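Local coordinates for protein alpha-1,2-mannosidase (Bacteroides thetaiotaomicron, PDB 2WW2) that hydrolyses alpha-mannosidic bonds with inversion of configuration, as a glycoside hydrolase of the calcium-dependent family 92, at residues S154-E159 with T215-K220; I193-Y198 with H206-A211; V274-G279 with P657-V662. All coordinates share one frame; numbering follows the deposited sequence. Where two conformers were deposited one is given.

Interaction 1. Residues S154-E159 with T215-K220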
ATOM      1  N   SER A 154     -38.139  23.512  22.601  1.00  9.22           N
ATOM      2  CA  SER A 154     -38.164  22.917  23.937  1.00  9.41           C
ATOM      3  C   SER A 154     -38.819  23.888  24.919  1.00  9.36           C
ATOM      4  O   SER A 154     -39.123  25.039  24.564  1.00  9.70           O
ATOM      5  CB  SER A 154     -36.741  22.593  24.387  1.00  8.50           C
ATOM      6  OG  SER A 154     -35.917  23.740  24.268  1.00  8.80           O
ATOM      7  N   SER A 155     -39.048  23.427  26.149  1.00  9.78           N
ATOM      8  CA  SER A 155     -39.629  24.286  27.189  1.00  9.75           C
ATOM      9  C   SER A 155     -39.138  23.818  28.544  1.00  9.78           C
ATOM     10  O   SER A 155     -38.874  22.619  28.753  1.00  9.79           O
ATOM     11  CB  SER A 155     -41.153  24.215  27.157  1.00 10.55           C
ATOM     12  OG  SER A 155     -41.577  22.871  27.387  1.00 11.59           O
ATOM     13  N   ILE A 156     -39.014  24.768  29.463  1.00  8.99           N
ATOM     14  CA  ILE A 156     -38.631  24.476  30.829  1.00  8.93           C
ATOM     15  C   ILE A 156     -39.481  25.307  31.776  1.00  9.48           C
ATOM     16  O   ILE A 156     -39.740  26.483  31.514  1.00  9.28           O
ATOM     17  CB  ILE A 156     -37.151  24.857  31.096  1.00  8.60           C
ATOM     18  CG1 ILE A 156     -36.216  24.169  30.096  1.00  9.41           C
ATOM     19  CG2 ILE A 156     -36.743  24.474  32.528  1.00  8.22           C
ATOM     20  CD1 ILE A 156     -34.751  24.644  30.222  1.00  9.52           C
ATOM     21  N   THR A 157     -39.912  24.690  32.876  1.00 10.17           N
ATOM     22  CA  THR A 157     -40.602  25.404  33.940  0.50 10.58           C
ATOM     23  C   THR A 157     -39.897  25.132  35.265  1.00 11.03           C
ATOM     24  O   THR A 157     -39.559  23.996  35.576  1.00 11.49           O
ATOM     25  CB  THR A 157     -42.090  24.996  34.025  0.50 10.86           C
ATOM     26  OG1 THR A 157     -42.738  25.304  32.786  0.50 10.99           O
ATOM     27  CG2 THR A 157     -42.795  25.743  35.153  0.50 10.62           C
ATOM     28  N   ILE A 158     -39.656  26.185  36.032  1.00 11.33           N
ATOM     29  CA  ILE A 158     -39.000  26.048  37.327  1.00 11.50           C
ATOM     30  C   ILE A 158     -40.029  26.300  38.404  1.00 12.20           C
ATOM     31  O   ILE A 158     -40.847  27.200  38.279  1.00 11.58           O
ATOM     32  CB  ILE A 158     -37.894  27.113  37.514  1.00 11.48           C
ATOM     33  CG1 ILE A 158     -36.946  27.147  36.315  1.00 11.39           C
ATOM     34  CG2 ILE A 158     -37.130  26.886  38.856  1.00 11.52           C
ATOM     35  CD1 ILE A 158     -35.905  28.255  36.394  1.00  9.56           C
ATOM     36  N   GLU A 159     -39.991  25.502  39.467  1.00 13.01           N
ATOM     37  CA  GLU A 159     -40.818  25.746  40.637  1.00 13.70           C
ATOM     38  C   GLU A 159     -39.875  25.825  41.826  1.00 13.19           C
ATOM     39  O   GLU A 159     -39.698  24.859  42.555  1.00 12.68           O
ATOM     40  CB  GLU A 159     -41.847  24.629  40.813  1.00 14.27           C
ATOM     41  CG  GLU A 159     -42.795  24.519  39.619  1.00 16.51           C
ATOM     42  CD  GLU A 159     -43.839  23.440  39.802  1.00 20.33           C
ATOM     43  OE1 GLU A 159     -43.616  22.296  39.357  1.00 21.34           O
ATOM     44  OE2 GLU A 159     -44.890  23.732  40.408  1.00 25.46           O
ATOM     45  N   THR A 215     -33.826  26.407  24.757  1.00  7.75           N
ATOM     46  CA  THR A 215     -34.058  26.921  26.107  1.00  6.99           C
ATOM     47  C   THR A 215     -33.100  26.303  27.118  1.00  7.94           C
ATOM     48  O   THR A 215     -32.729  25.131  26.993  1.00  7.89           O
ATOM     49  CB  THR A 215     -35.499  26.647  26.613  1.00  8.02           C
ATOM     50  OG1 THR A 215     -35.762  25.234  26.670  1.00  7.88           O
ATOM     51  CG2 THR A 215     -36.541  27.312  25.704  1.00  5.86           C
ATOM     52  N   CYS A 216     -32.722  27.107  28.112  1.00  8.02           N
ATOM     53  CA  CYS A 216     -31.974  26.660  29.275  1.00  8.62           C
ATOM     54  C   CYS A 216     -32.551  27.331  30.521  1.00  8.73           C
ATOM     55  O   CYS A 216     -33.322  28.307  30.440  1.00  8.57           O
ATOM     56  CB  CYS A 216     -30.482  27.025  29.140  1.00  8.77           C
ATOM     57  SG  CYS A 216     -29.637  26.331  27.654  1.00 10.26           S
ATOM     58  N   ALA A 217     -32.181  26.815  31.684  1.00  7.99           N
ATOM     59  CA  ALA A 217     -32.606  27.431  32.940  1.00  7.92           C
ATOM     60  C   ALA A 217     -31.449  27.289  33.882  1.00  8.45           C
ATOM     61  O   ALA A 217     -30.653  26.343  33.755  1.00  8.00           O
ATOM     62  CB  ALA A 217     -33.821  26.726  33.508  1.00  8.18           C
ATOM     63  N   TYR A 218     -31.335  28.223  34.811  1.00  8.70           N
ATOM     64  CA  TYR A 218     -30.325  28.079  35.853  1.00  9.15           C
ATOM     65  C   TYR A 218     -30.962  28.140  37.221  1.00  9.21           C
ATOM     66  O   TYR A 218     -31.999  28.766  37.413  1.00  9.22           O
ATOM     67  CB  TYR A 218     -29.213  29.135  35.723  1.00  8.49           C
ATOM     68  CG  TYR A 218     -29.546  30.480  36.332  1.00 10.45           C
ATOM     69  CD1 TYR A 218     -29.359  30.709  37.702  1.00 10.43           C
ATOM     70  CD2 TYR A 218     -30.046  31.516  35.550  1.00 10.94           C
ATOM     71  CE1 TYR A 218     -29.650  31.935  38.264  1.00 12.73           C
ATOM     72  CE2 TYR A 218     -30.352  32.747  36.117  1.00 12.68           C
ATOM     73  CZ  TYR A 218     -30.140  32.942  37.471  1.00 12.82           C
ATOM     74  OH  TYR A 218     -30.435  34.154  38.041  1.00 16.48           O
ATOM     75  N   LEU A 219     -30.310  27.471  38.164  1.00  9.21           N
ATOM     76  CA  LEU A 219     -30.670  27.480  39.556  1.00  9.89           C
ATOM     77  C   LEU A 219     -29.392  27.785  40.307  1.00  9.44           C
ATOM     78  O   LEU A 219     -28.337  27.261  39.953  1.00  8.30           O
ATOM     79  CB  LEU A 219     -31.168  26.095  39.968  1.00 10.55           C
ATOM     80  CG  LEU A 219     -32.433  25.682  39.216  1.00 13.20           C
ATOM     81  CD1 LEU A 219     -32.065  24.790  38.031  1.00 14.75           C
ATOM     82  CD2 LEU A 219     -33.364  24.976  40.159  1.00 16.80           C
ATOM     83  N   LYS A 220     -29.485  28.658  41.311  1.00  8.96           N
ATOM     84  CA  LYS A 220     -28.341  29.007  42.139  1.00  9.24           C
ATOM     85  C   LYS A 220     -28.573  28.496  43.562  1.00  8.96           C
ATOM     86  O   LYS A 220     -29.686  28.613  44.089  1.00  9.45           O
ATOM     87  CB  LYS A 220     -28.160  30.529  42.144  1.00  9.75           C
ATOM     88  CG  LYS A 220     -26.904  31.028  42.843  1.00 10.07           C
ATOM     89  CD  LYS A 220     -26.854  32.561  42.728  1.00 13.15           C
ATOM     90  CE  LYS A 220     -25.457  33.112  42.935  1.00 15.12           C
ATOM     91  NZ  LYS A 220     -25.005  32.937  44.342  1.00 18.07           N
TER
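Ser154 OG is buried and has two hydrogen-bond partners. Thr215 OG1 donates a hydrogen bond to it over 2.8 Å, and Ser154 OG in turn donates to the carbonyl Tyr150 O. The Thr215 hydroxyl reaches it because OG1 stands between the backbone N and the carbonyl carbon (chi1 61°). That leaves the methyl, Thr215 CG2, beside its own backbone N and 3.6 Å from Ser154 O. Thr215 OG1 also touches carbon: Ile156 CG1 lies 3.6 Å away, and the two side chains run antiparallel alongside one another.

From here on the contact is apolar. Strands 154-159 and 216-220 share no backbone bonds; their axes come within 7.5 Å at an angle of 21°. Each pairs with other strands, 154-159 with 164-169 and 209-212, 216-221 with 143-148 and 194-198. The contact is therefore face-to-face packing of two beta layers, consistent with a beta-sandwich in the N-terminal domain of family 92.

Ile156 enters with two branches. Its CD1 rests on the backbone, 3.5 Å from Cys216 C, while CG2 touches Ala217 CB at 3.8 Å. The small Ala217 lets a second isoleucine in: Ile158 CD1 comes to 3.9 Å from Ala217 CB. At the far end Ile158 CG2 only grazes Leu219 CD2, at 4.4 Å. The aromatic side chain of Tyr218 belongs to the other face of its strand, and its hydroxyl bonds to His205 ND1.

Interaction 2. Residues I193-Y198 with H206-A211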
ATOM      1  N   ILE A 193     -31.955  29.439  45.621  1.00 10.83           N
ATOM      2  CA  ILE A 193     -31.855  30.826  46.074  1.00 10.73           C
ATOM      3  C   ILE A 193     -32.170  31.825  44.969  1.00 10.83           C
ATOM      4  O   ILE A 193     -32.875  32.811  45.208  1.00  9.95           O
ATOM      5  CB  ILE A 193     -30.446  31.122  46.612  1.00 11.53           C
ATOM      6  CG1 ILE A 193     -30.064  30.074  47.655  1.00 12.62           C
ATOM      7  CG2 ILE A 193     -30.374  32.531  47.209  1.00 12.47           C
ATOM      8  CD1 ILE A 193     -31.102  29.862  48.730  1.00 14.18           C
ATOM      9  N   GLU A 194     -31.629  31.585  43.770  1.00  9.79           N
ATOM     10  CA  GLU A 194     -31.933  32.416  42.596  1.00  9.96           C
ATOM     11  C   GLU A 194     -32.117  31.493  41.382  1.00  9.34           C
ATOM     12  O   GLU A 194     -31.715  30.332  41.415  1.00  8.45           O
ATOM     13  CB  GLU A 194     -30.832  33.467  42.342  1.00 10.50           C
ATOM     14  CG  GLU A 194     -30.641  34.420  43.533  1.00 15.11           C
ATOM     15  CD  GLU A 194     -29.434  35.346  43.404  1.00 19.94           C
ATOM     16  OE1 GLU A 194     -29.001  35.628  42.272  1.00 21.87           O
ATOM     17  OE2 GLU A 194     -28.913  35.793  44.449  1.00 23.72           O
ATOM     18  N   TYR A 195     -32.750  31.996  40.325  1.00  8.72           N
ATOM     19  CA  TYR A 195     -33.093  31.147  39.194  1.00  9.12           C
ATOM     20  C   TYR A 195     -33.429  32.050  38.017  1.00  8.83           C
ATOM     21  O   TYR A 195     -33.650  33.257  38.175  1.00  8.72           O
ATOM     22  CB  TYR A 195     -34.298  30.269  39.546  1.00  9.06           C
ATOM     23  CG  TYR A 195     -35.314  31.064  40.356  1.00 10.69           C
ATOM     24  CD1 TYR A 195     -36.288  31.822  39.726  1.00 12.06           C
ATOM     25  CD2 TYR A 195     -35.243  31.098  41.750  1.00 12.46           C
ATOM     26  CE1 TYR A 195     -37.195  32.581  40.467  1.00 13.53           C
ATOM     27  CE2 TYR A 195     -36.133  31.855  42.501  1.00 13.91           C
ATOM     28  CZ  TYR A 195     -37.109  32.591  41.852  1.00 15.14           C
ATOM     29  OH  TYR A 195     -37.996  33.347  42.586  1.00 16.45           O
ATOM     30  N   GLY A 196     -33.450  31.473  36.827  1.00  9.28           N
ATOM     31  CA  GLY A 196     -33.801  32.239  35.639  1.00  9.18           C
ATOM     32  C   GLY A 196     -33.845  31.355  34.412  1.00  9.77           C
ATOM     33  O   GLY A 196     -33.479  30.172  34.456  1.00  9.84           O
ATOM     34  N   THR A 197     -34.293  31.925  33.301  1.00  9.75           N
ATOM     35  CA  THR A 197     -34.401  31.157  32.082  1.00 10.24           C
ATOM     36  C   THR A 197     -33.623  31.840  30.981  1.00 10.38           C
ATOM     37  O   THR A 197     -33.241  33.000  31.105  1.00 11.16           O
ATOM     38  CB  THR A 197     -35.869  30.986  31.650  1.00 10.47           C
ATOM     39  OG1 THR A 197     -36.510  32.269  31.632  1.00 10.66           O
ATOM     40  CG2 THR A 197     -36.605  30.072  32.618  1.00 10.20           C
ATOM     41  N   TYR A 198     -33.411  31.117  29.890  1.00 10.30           N
ATOM     42  CA  TYR A 198     -32.664  31.623  28.751  1.00 10.31           C
ATOM     43  C   TYR A 198     -33.367  31.059  27.537  1.00 10.16           C
ATOM     44  O   TYR A 198     -33.715  29.876  27.515  1.00  9.38           O
ATOM     45  CB  TYR A 198     -31.214  31.116  28.835  1.00 10.68           C
ATOM     46  CG  TYR A 198     -30.338  31.324  27.612  1.00 11.97           C
ATOM     47  CD1 TYR A 198     -29.742  32.559  27.353  1.00 13.99           C
ATOM     48  CD2 TYR A 198     -30.047  30.264  26.755  1.00 13.51           C
ATOM     49  CE1 TYR A 198     -28.920  32.739  26.249  1.00 15.50           C
ATOM     50  CE2 TYR A 198     -29.228  30.429  25.653  1.00 15.24           C
ATOM     51  CZ  TYR A 198     -28.669  31.664  25.405  1.00 17.18           C
ATOM     52  OH  TYR A 198     -27.866  31.823  24.310  1.00 19.44           O
ATOM     53  N   HIS A 206     -35.176  35.539  37.424  1.00 13.51           N
ATOM     54  CA  HIS A 206     -36.471  35.420  38.123  1.00 13.38           C
ATOM     55  C   HIS A 206     -37.577  34.786  37.284  1.00 13.16           C
ATOM     56  O   HIS A 206     -38.625  34.431  37.811  1.00 12.55           O
ATOM     57  CB  HIS A 206     -36.971  36.779  38.651  1.00 13.67           C
ATOM     58  CG  HIS A 206     -36.093  37.378  39.699  1.00 15.51           C
ATOM     59  ND1 HIS A 206     -35.115  38.302  39.402  1.00 17.27           N
ATOM     60  CD2 HIS A 206     -36.039  37.187  41.039  1.00 17.81           C
ATOM     61  CE1 HIS A 206     -34.497  38.659  40.514  1.00 17.30           C
ATOM     62  NE2 HIS A 206     -35.040  37.999  41.522  1.00 18.83           N
ATOM     63  N   GLN A 207     -37.362  34.640  35.981  1.00 12.81           N
ATOM     64  CA  GLN A 207     -38.389  33.997  35.174  1.00 13.41           C
ATOM     65  C   GLN A 207     -38.343  32.486  35.379  1.00 12.99           C
ATOM     66  O   GLN A 207     -37.268  31.913  35.561  1.00 12.91           O
ATOM     67  CB  GLN A 207     -38.219  34.337  33.707  1.00 13.85           C
ATOM     68  CG  GLN A 207     -38.446  35.792  33.444  1.00 18.97           C
ATOM     69  CD  GLN A 207     -39.074  36.031  32.095  1.00 22.71           C
ATOM     70  OE1 GLN A 207     -38.886  37.089  31.482  1.00 26.20           O
ATOM     71  NE2 GLN A 207     -39.836  35.053  31.622  1.00 23.99           N
ATOM     72  N   THR A 208     -39.504  31.847  35.346  1.00 12.18           N
ATOM     73  CA  THR A 208     -39.580  30.441  35.690  1.00 12.38           C
ATOM     74  C   THR A 208     -40.228  29.608  34.574  1.00 13.21           C
ATOM     75  O   THR A 208     -40.395  28.390  34.718  1.00 13.62           O
ATOM     76  CB  THR A 208     -40.392  30.247  36.987  1.00 12.75           C
ATOM     77  OG1 THR A 208     -41.647  30.917  36.840  1.00 11.89           O
ATOM     78  CG2 THR A 208     -39.677  30.858  38.181  1.00 11.64           C
ATOM     79  N   ASP A 209     -40.612  30.246  33.470  1.00 11.85           N
ATOM     80  CA  ASP A 209     -41.278  29.497  32.418  1.00 12.31           C
ATOM     81  C   ASP A 209     -40.747  29.989  31.082  1.00 11.40           C
ATOM     82  O   ASP A 209     -40.805  31.184  30.804  1.00 11.13           O
ATOM     83  CB  ASP A 209     -42.791  29.711  32.507  1.00 13.17           C
ATOM     84  CG  ASP A 209     -43.559  28.762  31.627  1.00 16.45           C
ATOM     85  OD1 ASP A 209     -43.225  27.558  31.588  1.00 21.27           O
ATOM     86  OD2 ASP A 209     -44.512  29.217  30.973  1.00 21.27           O
ATOM     87  N   VAL A 210     -40.186  29.090  30.279  1.00  9.83           N
ATOM     88  CA  VAL A 210     -39.621  29.490  28.997  1.00  9.04           C
ATOM     89  C   VAL A 210     -39.970  28.456  27.926  1.00  8.68           C
ATOM     90  O   VAL A 210     -40.075  27.263  28.215  1.00  8.19           O
ATOM     91  CB  VAL A 210     -38.076  29.736  29.096  1.00  9.83           C
ATOM     92  CG1 VAL A 210     -37.336  28.448  29.452  1.00  8.32           C
ATOM     93  CG2 VAL A 210     -37.533  30.335  27.791  1.00 10.25           C
ATOM     94  N   ALA A 211     -40.206  28.917  26.702  1.00  8.04           N
ATOM     95  CA  ALA A 211     -40.376  28.014  25.562  1.00  7.83           C
ATOM     96  C   ALA A 211     -39.848  28.757  24.357  1.00  8.26           C
ATOM     97  O   ALA A 211     -40.203  29.920  24.124  1.00  8.73           O
ATOM     98  CB  ALA A 211     -41.855  27.638  25.360  1.00  7.50           C
TER
HETATM   99  O   HOH W   1     -38.895  32.908  30.495  1.00 21.35           O
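Gly196 and His206 bring their backbones together at one end of the contact, CA to CA 4.8 Å, while strands 194-198 and 209-211 run 15° from parallel. The direct backbone bond is His206 N to Tyr195 O, 2.8 Å with an angle of 157° at the hydrogen. Next to it Gly196 CA points a hydrogen at Gln207 O, a weak CA-H...O contact. Gln207 O is buried and has no conventional partner in the model.

The Tyr195 side chain leaves with CG between the backbone N and the carbonyl carbon (chi1 40°). Its ring meets the second segment at the edge, where CE1 lies 3.5 Å from His206 O, in the ring plane. The Thr208 side chain runs alongside the ring in the same direction, with CG2 3.8 Å from Tyr195 CE1. An alanine in place of Tyr195 would probably leave the Thr208 methyl without its aromatic neighbour and open a gap beside His206 O.

Thr197 and Val210 overlap flank to flank, Thr197 CB 3.6 Å from Val210 CB. The hydroxyl, Thr197 OG1, packs 3.4 Å from Gln207 CB. A water lies 2.7 Å from Thr197 OG1 and donates to Asp209 O, so it bridges the two segments.

Ile193 and Glu194 both face Lys220, a classic beta bulge. Strand 194-198 forms a hairpin with strand 203-205, and beyond His206 the chain crosses to pair with strand 154-159, as in a beta-sandwich connection between two layers.

Interaction 3. Residues V274-G279 with P657-V662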
ATOM      1  N   VAL A 274     -22.278 -15.021  32.164  1.00  9.23           N
ATOM      2  CA  VAL A 274     -21.125 -15.759  31.676  1.00  9.61           C
ATOM      3  C   VAL A 274     -19.908 -15.494  32.562  1.00  9.77           C
ATOM      4  O   VAL A 274     -19.469 -14.349  32.739  1.00  9.51           O
ATOM      5  CB  VAL A 274     -20.838 -15.588  30.138  1.00  9.62           C
ATOM      6  CG1 VAL A 274     -20.787 -14.131  29.745  1.00 10.83           C
ATOM      7  CG2 VAL A 274     -19.525 -16.326  29.746  1.00 10.17           C
ATOM      8  N   GLU A 275     -19.408 -16.558  33.174  1.00  9.20           N
ATOM      9  CA  GLU A 275     -18.329 -16.422  34.130  1.00 10.15           C
ATOM     10  C   GLU A 275     -17.022 -16.884  33.508  1.00 10.09           C
ATOM     11  O   GLU A 275     -16.830 -18.085  33.302  1.00  9.86           O
ATOM     12  CB  GLU A 275     -18.560 -17.324  35.339  1.00 11.30           C
ATOM     13  CG  GLU A 275     -19.647 -16.944  36.283  1.00 15.89           C
ATOM     14  CD  GLU A 275     -19.577 -17.822  37.550  1.00 19.15           C
ATOM     15  OE1 GLU A 275     -20.383 -18.763  37.660  1.00 20.25           O
ATOM     16  OE2 GLU A 275     -18.688 -17.596  38.392  1.00 21.37           O
ATOM     17  N   ALA A 276     -16.115 -15.951  33.252  1.00  9.82           N
ATOM     18  CA  ALA A 276     -14.801 -16.285  32.715  1.00  9.85           C
ATOM     19  C   ALA A 276     -13.777 -16.437  33.836  1.00 10.02           C
ATOM     20  O   ALA A 276     -13.690 -15.572  34.728  1.00 10.82           O
ATOM     21  CB  ALA A 276     -14.345 -15.214  31.729  1.00  9.19           C
ATOM     22  N   GLU A 277     -12.993 -17.516  33.789  1.00  9.49           N
ATOM     23  CA  GLU A 277     -11.959 -17.789  34.806  1.00 10.23           C
ATOM     24  C   GLU A 277     -10.659 -18.244  34.127  1.00  9.97           C
ATOM     25  O   GLU A 277     -10.689 -18.934  33.095  1.00 10.34           O
ATOM     26  CB  GLU A 277     -12.417 -18.891  35.780  1.00 10.26           C
ATOM     27  CG  GLU A 277     -13.698 -18.587  36.556  1.00 13.20           C
ATOM     28  CD  GLU A 277     -14.161 -19.774  37.393  1.00 16.70           C
ATOM     29  OE1 GLU A 277     -13.490 -20.092  38.385  1.00 17.56           O
ATOM     30  OE2 GLU A 277     -15.191 -20.396  37.050  1.00 17.09           O
ATOM     31  N   GLY A 278      -9.523 -17.882  34.703  1.00  9.24           N
ATOM     32  CA  GLY A 278      -8.236 -18.351  34.173  1.00  9.59           C
ATOM     33  C   GLY A 278      -7.833 -17.527  32.961  1.00  9.30           C
ATOM     34  O   GLY A 278      -7.769 -18.032  31.845  1.00  9.53           O
ATOM     35  N   GLY A 279      -7.595 -16.240  33.185  1.00  9.08           N
ATOM     36  CA  GLY A 279      -7.191 -15.318  32.118  1.00  9.01           C
ATOM     37  C   GLY A 279      -6.470 -14.164  32.793  1.00  8.26           C
ATOM     38  O   GLY A 279      -6.524 -14.043  34.024  1.00  8.23           O
ATOM     39  N   PRO A 657     -11.364 -21.230  22.658  1.00  8.95           N
ATOM     40  CA  PRO A 657     -11.716 -20.363  23.783  1.00  9.63           C
ATOM     41  C   PRO A 657     -10.494 -19.575  24.236  1.00  9.63           C
ATOM     42  O   PRO A 657      -9.347 -20.044  24.077  1.00  9.28           O
ATOM     43  CB  PRO A 657     -12.117 -21.352  24.883  1.00  9.05           C
ATOM     44  CG  PRO A 657     -11.291 -22.587  24.582  1.00  9.65           C
ATOM     45  CD  PRO A 657     -11.234 -22.639  23.066  1.00  9.49           C
ATOM     46  N   LEU A 658     -10.744 -18.420  24.845  1.00  9.37           N
ATOM     47  CA  LEU A 658      -9.665 -17.573  25.337  1.00  9.50           C
ATOM     48  C   LEU A 658      -9.248 -17.904  26.777  1.00  9.49           C
ATOM     49  O   LEU A 658      -8.083 -17.720  27.156  1.00  9.52           O
ATOM     50  CB  LEU A 658     -10.100 -16.095  25.261  1.00  9.19           C
ATOM     51  CG  LEU A 658      -9.008 -15.072  25.575  1.00  9.90           C
ATOM     52  CD1 LEU A 658      -7.936 -15.085  24.456  1.00  8.91           C
ATOM     53  CD2 LEU A 658      -9.645 -13.681  25.743  1.00 10.53           C
ATOM     54  N   PHE A 659     -10.187 -18.390  27.583  1.00  9.63           N
ATOM     55  CA  PHE A 659      -9.923 -18.582  29.024  1.00  9.22           C
ATOM     56  C   PHE A 659      -9.716 -20.055  29.373  1.00  9.96           C
ATOM     57  O   PHE A 659     -10.023 -20.931  28.568  1.00  9.82           O
ATOM     58  CB  PHE A 659     -11.083 -18.015  29.853  1.00  9.15           C
ATOM     59  CG  PHE A 659     -11.282 -16.512  29.676  1.00 10.48           C
ATOM     60  CD1 PHE A 659     -10.501 -15.611  30.397  1.00 11.33           C
ATOM     61  CD2 PHE A 659     -12.221 -16.017  28.771  1.00 10.43           C
ATOM     62  CE1 PHE A 659     -10.670 -14.215  30.231  1.00 11.18           C
ATOM     63  CE2 PHE A 659     -12.412 -14.633  28.600  1.00  9.73           C
ATOM     64  CZ  PHE A 659     -11.632 -13.732  29.337  1.00 10.41           C
ATOM     65  N   LYS A 660      -9.224 -20.338  30.583  1.00  9.58           N
ATOM     66  CA  LYS A 660      -9.142 -21.728  31.029  1.00 10.08           C
ATOM     67  C   LYS A 660     -10.540 -22.293  31.275  1.00 10.59           C
ATOM     68  O   LYS A 660     -10.753 -23.513  31.228  1.00  9.99           O
ATOM     69  CB  LYS A 660      -8.258 -21.860  32.281  1.00 10.17           C
ATOM     70  CG  LYS A 660      -6.779 -21.695  31.947  1.00 11.46           C
ATOM     71  CD  LYS A 660      -5.903 -21.692  33.177  1.00 15.11           C
ATOM     72  CE  LYS A 660      -4.451 -21.399  32.804  1.00 17.50           C
ATOM     73  NZ  LYS A 660      -3.917 -22.438  31.862  1.00 22.59           N
ATOM     74  N   LYS A 661     -11.503 -21.404  31.485  1.00 11.28           N
ATOM     75  CA  LYS A 661     -12.872 -21.834  31.763  1.00 11.53           C
ATOM     76  C   LYS A 661     -13.892 -20.715  31.571  1.00 11.78           C
ATOM     77  O   LYS A 661     -13.673 -19.575  32.014  1.00 12.18           O
ATOM     78  CB  LYS A 661     -12.958 -22.363  33.207  1.00 12.10           C
ATOM     79  CG  LYS A 661     -14.239 -23.125  33.512  1.00 14.31           C
ATOM     80  CD  LYS A 661     -14.325 -23.460  34.996  1.00 16.69           C
ATOM     81  CE  LYS A 661     -15.353 -24.518  35.238  1.00 20.52           C
ATOM     82  NZ  LYS A 661     -15.332 -24.960  36.673  1.00 23.31           N
ATOM     83  N   VAL A 662     -15.003 -21.023  30.899  1.00 10.79           N
ATOM     84  CA  VAL A 662     -16.149 -20.130  30.931  1.00 11.16           C
ATOM     85  C   VAL A 662     -17.347 -20.977  31.317  1.00 10.65           C
ATOM     86  O   VAL A 662     -17.459 -22.138  30.908  1.00 10.32           O
ATOM     87  CB  VAL A 662     -16.457 -19.415  29.575  1.00 11.64           C
ATOM     88  CG1 VAL A 662     -15.592 -18.187  29.376  1.00 13.31           C
ATOM     89  CG2 VAL A 662     -16.331 -20.378  28.419  1.00 11.59           C
TER
HETATM   90  O   HOH W   2     -15.839 -22.669  38.247  1.00 31.02           O
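Phe659 brings its ring against Ala276 through two torsions: CG lies anti to the carbonyl carbon, beside the backbone N (chi1 -62°), and chi2 of -82° turns the ring. Ala276 CB then sits over the ring centre, 3.6 Å above the plane, in a CH-pi contact. At the ring edge Gly279 CA approaches Phe659 CD1 to 3.7 Å. Phe287 packs edge-to-face with the same ring, and Leu284 of helix 281-294 and Ala639 of helix 632-640 also touch the Phe659 side chain.

The backbones pair antiparallel. Glu277 N donates to Lys661 O over 2.8 Å, nearly along the C=O axis. The return bond, Lys661 N to Glu277 O, is weak. One step on, Lys660 N bonds to Gly278 O at 3.0 Å. Gly278 has a positive phi, and a CB there would run into Lys660 CB.

On the face that carries Glu277 and Lys661, their side chains extend in parallel. Glu277 OE2 and Lys661 NZ stay 4.6 Å apart, too far for a salt bridge. A water closes the gap, donating to Glu277 OE2 at 2.6 Å and accepting from Lys661 NZ at 2.8 Å.

Lys660 and Lys661 both face Glu277, which makes a classic beta bulge. It lies where edge strand 274-277 joins strand 661-665 in the mixed sheet of the catalytic domain.

Overall arrangement
Interactions 1 and 2 belong to one beta region, their centres about 5 Å apart, and interaction 2 is nested within the chain loop that interaction 1 closes. They hold neighbouring elements: each strand of interaction 1 is paired with a strand of interaction 2, 154-159 with 209-212 and 216-221 with 194-198. Thr157 OG1 probably bonds to Asp209 OD1 between them. Interaction 1 is the buried one, mostly aliphatic with one hydroxyl pair. Interaction 2 lies nearer the surface and uses a bridging water. Interaction 3 stands apart in the catalytic domain, centres about 50 Å and 55 Å from the others. There true strand pairing replaces layer packing, with an aromatic contact on one face and a charged, water-bridged pair on the other.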